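Local coordinates for protein ATP phosphoribosyltransferase (PDB 1O64) that probably catalyses the first step of histidine biosynthesis, joining ATP to 5-phosphoribose 1-diphosphate to give phosphoribosyl-ATP and diphosphate, at residues Glu103-Thr108 / Leu142-Val147. Residues are numbered along the deposited sequence; the frame is centred on the assembly and turned at random.
Sequences EKRIAT and LSDLIV
From I106 and A107 beside L145 and I146, strands 104-108 and 145-147 pair in parallel, their short axes 41° apart, joined by three backbone hydrogen bonds, L145 N to R105 O, A107 N to L145 O and V147 N to A107 O. Where the ladder begins, the D144 carboxylate accepts the R105 backbone N-H at OD2, on its anti side at 2.8 Å, while R105 NH1 forms a salt bridge with D144 OD1 (2.8 Å) from above the carboxylate plane. A bend at chi3 (-48°) lays one R105 guanidinium face over S143 CA, its plane turned 69° from the D144 carboxylate; NH2 bonds G141 O. Shortening R105 to an alanine is likely to leave D144 OD1 without its charged mate and S143 CA without its guanidinium cover. R105 O is gripped twice, by the N-H groups of D144 and L145; L145 O likewise takes A107 N and S143 OG from opposite faces. At the far end T108 OG1 donates to V147 O at 2.8 Å and also bonds F110 N and T114 OG1, and I106 CG2 meets V147 CG2 at 3.9 Å. Strand 125-129, outermost in the chain's mixed sheet, flanks 104-108 and strand 81-94 flanks 145-150, with helix 136-139 packed against A107, S143 and I146.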
ATOM      1  N   GLU A 103      -4.605  14.026  24.088  1.00 45.81           N
ATOM      2  CA  GLU A 103      -4.028  13.056  23.164  1.00 45.49           C
ATOM      3  C   GLU A 103      -4.537  13.331  21.747  1.00 43.78           C
ATOM      4  O   GLU A 103      -5.723  13.603  21.552  1.00 43.82           O
ATOM      5  CB  GLU A 103      -4.404  11.656  23.630  1.00 47.71           C
ATOM      6  CG  GLU A 103      -3.963  10.506  22.758  1.00 50.73           C
ATOM      7  CD  GLU A 103      -4.477   9.166  23.252  1.00 52.77           C
ATOM      8  OE1 GLU A 103      -3.689   8.456  23.916  1.00 52.57           O
ATOM      9  OE2 GLU A 103      -5.639   8.809  22.963  1.00 54.32           O
ATOM     10  N   LYS A 104      -3.638  13.371  20.776  1.00 41.94           N
ATOM     11  CA  LYS A 104      -4.056  13.661  19.393  1.00 40.02           C
ATOM     12  C   LYS A 104      -4.199  12.383  18.589  1.00 37.49           C
ATOM     13  O   LYS A 104      -3.281  11.564  18.575  1.00 39.59           O
ATOM     14  CB  LYS A 104      -3.030  14.586  18.740  1.00 42.08           C
ATOM     15  CG  LYS A 104      -2.846  15.923  19.428  1.00 43.82           C
ATOM     16  CD  LYS A 104      -1.745  15.877  20.484  1.00 45.84           C
ATOM     17  CE  LYS A 104      -1.363  17.300  20.882  1.00 47.10           C
ATOM     18  NZ  LYS A 104      -2.336  17.872  21.857  1.00 47.74           N
ATOM     19  N   ARG A 105      -5.341  12.157  17.965  1.00 35.92           N
ATOM     20  CA  ARG A 105      -5.527  10.958  17.130  1.00 32.55           C
ATOM     21  C   ARG A 105      -5.114  11.323  15.699  1.00 30.00           C
ATOM     22  O   ARG A 105      -5.686  12.221  15.099  1.00 29.47           O
ATOM     23  CB  ARG A 105      -6.963  10.469  17.181  1.00 31.35           C
ATOM     24  CG  ARG A 105      -7.288   9.604  18.406  1.00 33.49           C
ATOM     25  CD  ARG A 105      -8.775   9.239  18.398  1.00 34.18           C
ATOM     26  NE  ARG A 105      -9.568  10.438  18.145  1.00 35.35           N
ATOM     27  CZ  ARG A 105     -10.707  10.465  17.477  1.00 37.85           C
ATOM     28  NH1 ARG A 105     -11.326  11.627  17.287  1.00 38.81           N
ATOM     29  NH2 ARG A 105     -11.243   9.351  17.008  1.00 37.77           N
ATOM     30  N   ILE A 106      -4.073  10.682  15.183  1.00 29.27           N
ATOM     31  CA  ILE A 106      -3.574  11.040  13.846  1.00 27.99           C
ATOM     32  C   ILE A 106      -3.528   9.812  12.938  1.00 28.08           C
ATOM     33  O   ILE A 106      -2.767   8.871  13.225  1.00 28.07           O
ATOM     34  CB  ILE A 106      -2.153  11.646  13.924  1.00 26.56           C
ATOM     35  CG1 ILE A 106      -2.045  12.747  14.968  1.00 26.94           C
ATOM     36  CG2 ILE A 106      -1.743  12.199  12.549  1.00 21.97           C
ATOM     37  CD1 ILE A 106      -0.694  13.425  15.067  1.00 28.96           C
ATOM     38  N   ALA A 107      -4.294   9.846  11.859  1.00 25.67           N
ATOM     39  CA  ALA A 107      -4.296   8.770  10.868  1.00 25.78           C
ATOM     40  C   ALA A 107      -3.216   9.081   9.820  1.00 25.02           C
ATOM     41  O   ALA A 107      -3.000  10.244   9.484  1.00 23.55           O
ATOM     42  CB  ALA A 107      -5.643   8.653  10.159  1.00 21.52           C
ATOM     43  N   THR A 108      -2.545   8.032   9.319  1.00 24.76           N
ATOM     44  CA  THR A 108      -1.467   8.356   8.356  1.00 24.09           C
ATOM     45  C   THR A 108      -0.988   7.105   7.670  1.00 24.78           C
ATOM     46  O   THR A 108      -1.249   5.987   8.130  1.00 26.26           O
ATOM     47  CB  THR A 108      -0.314   9.024   9.158  1.00 24.15           C
ATOM     48  OG1 THR A 108       0.777   9.378   8.322  1.00 16.94           O
ATOM     49  CG2 THR A 108       0.204   8.066  10.241  1.00 19.79           C
ATOM     50  N   LEU A 142     -12.546   8.864  12.682  1.00 31.28           N
ATOM     51  CA  LEU A 142     -11.475   7.919  12.991  1.00 30.66           C
ATOM     52  C   LEU A 142     -10.313   8.634  13.693  1.00 29.71           C
ATOM     53  O   LEU A 142      -9.596   8.083  14.534  1.00 29.42           O
ATOM     54  CB  LEU A 142     -10.952   7.303  11.688  1.00 30.33           C
ATOM     55  CG  LEU A 142     -10.456   5.882  11.628  1.00 33.24           C
ATOM     56  CD1 LEU A 142      -9.399   5.680  10.529  1.00 29.71           C
ATOM     57  CD2 LEU A 142      -9.994   5.325  12.945  1.00 30.92           C
ATOM     58  N   SER A 143     -10.030   9.853  13.254  1.00 28.42           N
ATOM     59  CA  SER A 143      -8.936  10.613  13.856  1.00 28.31           C
ATOM     60  C   SER A 143      -9.306  12.092  13.917  1.00 27.46           C
ATOM     61  O   SER A 143     -10.238  12.505  13.223  1.00 23.90           O
ATOM     62  CB  SER A 143      -7.644  10.496  13.003  1.00 28.16           C
ATOM     63  OG  SER A 143      -7.789  11.286  11.818  1.00 26.37           O
ATOM     64  N   ASP A 144      -8.500  12.834  14.657  1.00 28.03           N
ATOM     65  CA  ASP A 144      -8.627  14.281  14.753  1.00 28.80           C
ATOM     66  C   ASP A 144      -7.822  14.985  13.653  1.00 28.75           C
ATOM     67  O   ASP A 144      -8.145  16.071  13.190  1.00 29.00           O
ATOM     68  CB  ASP A 144      -8.012  14.767  16.084  1.00 29.48           C
ATOM     69  CG  ASP A 144      -8.582  14.018  17.277  1.00 34.30           C
ATOM     70  OD1 ASP A 144      -9.825  13.977  17.350  1.00 33.52           O
ATOM     71  OD2 ASP A 144      -7.785  13.470  18.083  1.00 35.22           O
ATOM     72  N   LEU A 145      -6.614  14.473  13.398  1.00 28.06           N
ATOM     73  CA  LEU A 145      -5.709  15.090  12.433  1.00 26.72           C
ATOM     74  C   LEU A 145      -5.147  13.995  11.514  1.00 25.41           C
ATOM     75  O   LEU A 145      -5.462  12.828  11.659  1.00 24.86           O
ATOM     76  CB  LEU A 145      -4.490  15.741  13.116  1.00 26.06           C
ATOM     77  CG  LEU A 145      -4.759  16.683  14.295  1.00 28.04           C
ATOM     78  CD1 LEU A 145      -3.477  16.988  15.048  1.00 28.51           C
ATOM     79  CD2 LEU A 145      -5.438  17.971  13.839  1.00 23.15           C
ATOM     80  N   ILE A 146      -4.382  14.398  10.513  1.00 24.21           N
ATOM     81  CA  ILE A 146      -3.737  13.451   9.635  1.00 23.76           C
ATOM     82  C   ILE A 146      -2.322  13.976   9.324  1.00 24.20           C
ATOM     83  O   ILE A 146      -2.091  15.151   9.543  1.00 23.58           O
ATOM     84  CB  ILE A 146      -4.410  13.212   8.274  1.00 21.98           C
ATOM     85  CG1 ILE A 146      -4.438  14.496   7.425  1.00 22.32           C
ATOM     86  CG2 ILE A 146      -5.818  12.635   8.449  1.00 21.32           C
ATOM     87  CD1 ILE A 146      -5.042  14.272   6.032  1.00 20.89           C
ATOM     88  N   VAL A 147      -1.450  13.038   8.977  1.00 23.46           N
ATOM     89  CA  VAL A 147      -0.130  13.423   8.462  1.00 24.20           C
ATOM     90  C   VAL A 147      -0.082  12.786   7.058  1.00 24.26           C
ATOM     91  O   VAL A 147      -0.183  11.561   6.932  1.00 23.91           O
ATOM     92  CB  VAL A 147       1.043  13.061   9.323  1.00 24.90           C
ATOM     93  CG1 VAL A 147       2.370  13.185   8.554  1.00 25.87           C
ATOM     94  CG2 VAL A 147       1.102  13.973  10.569  1.00 23.64           C
TER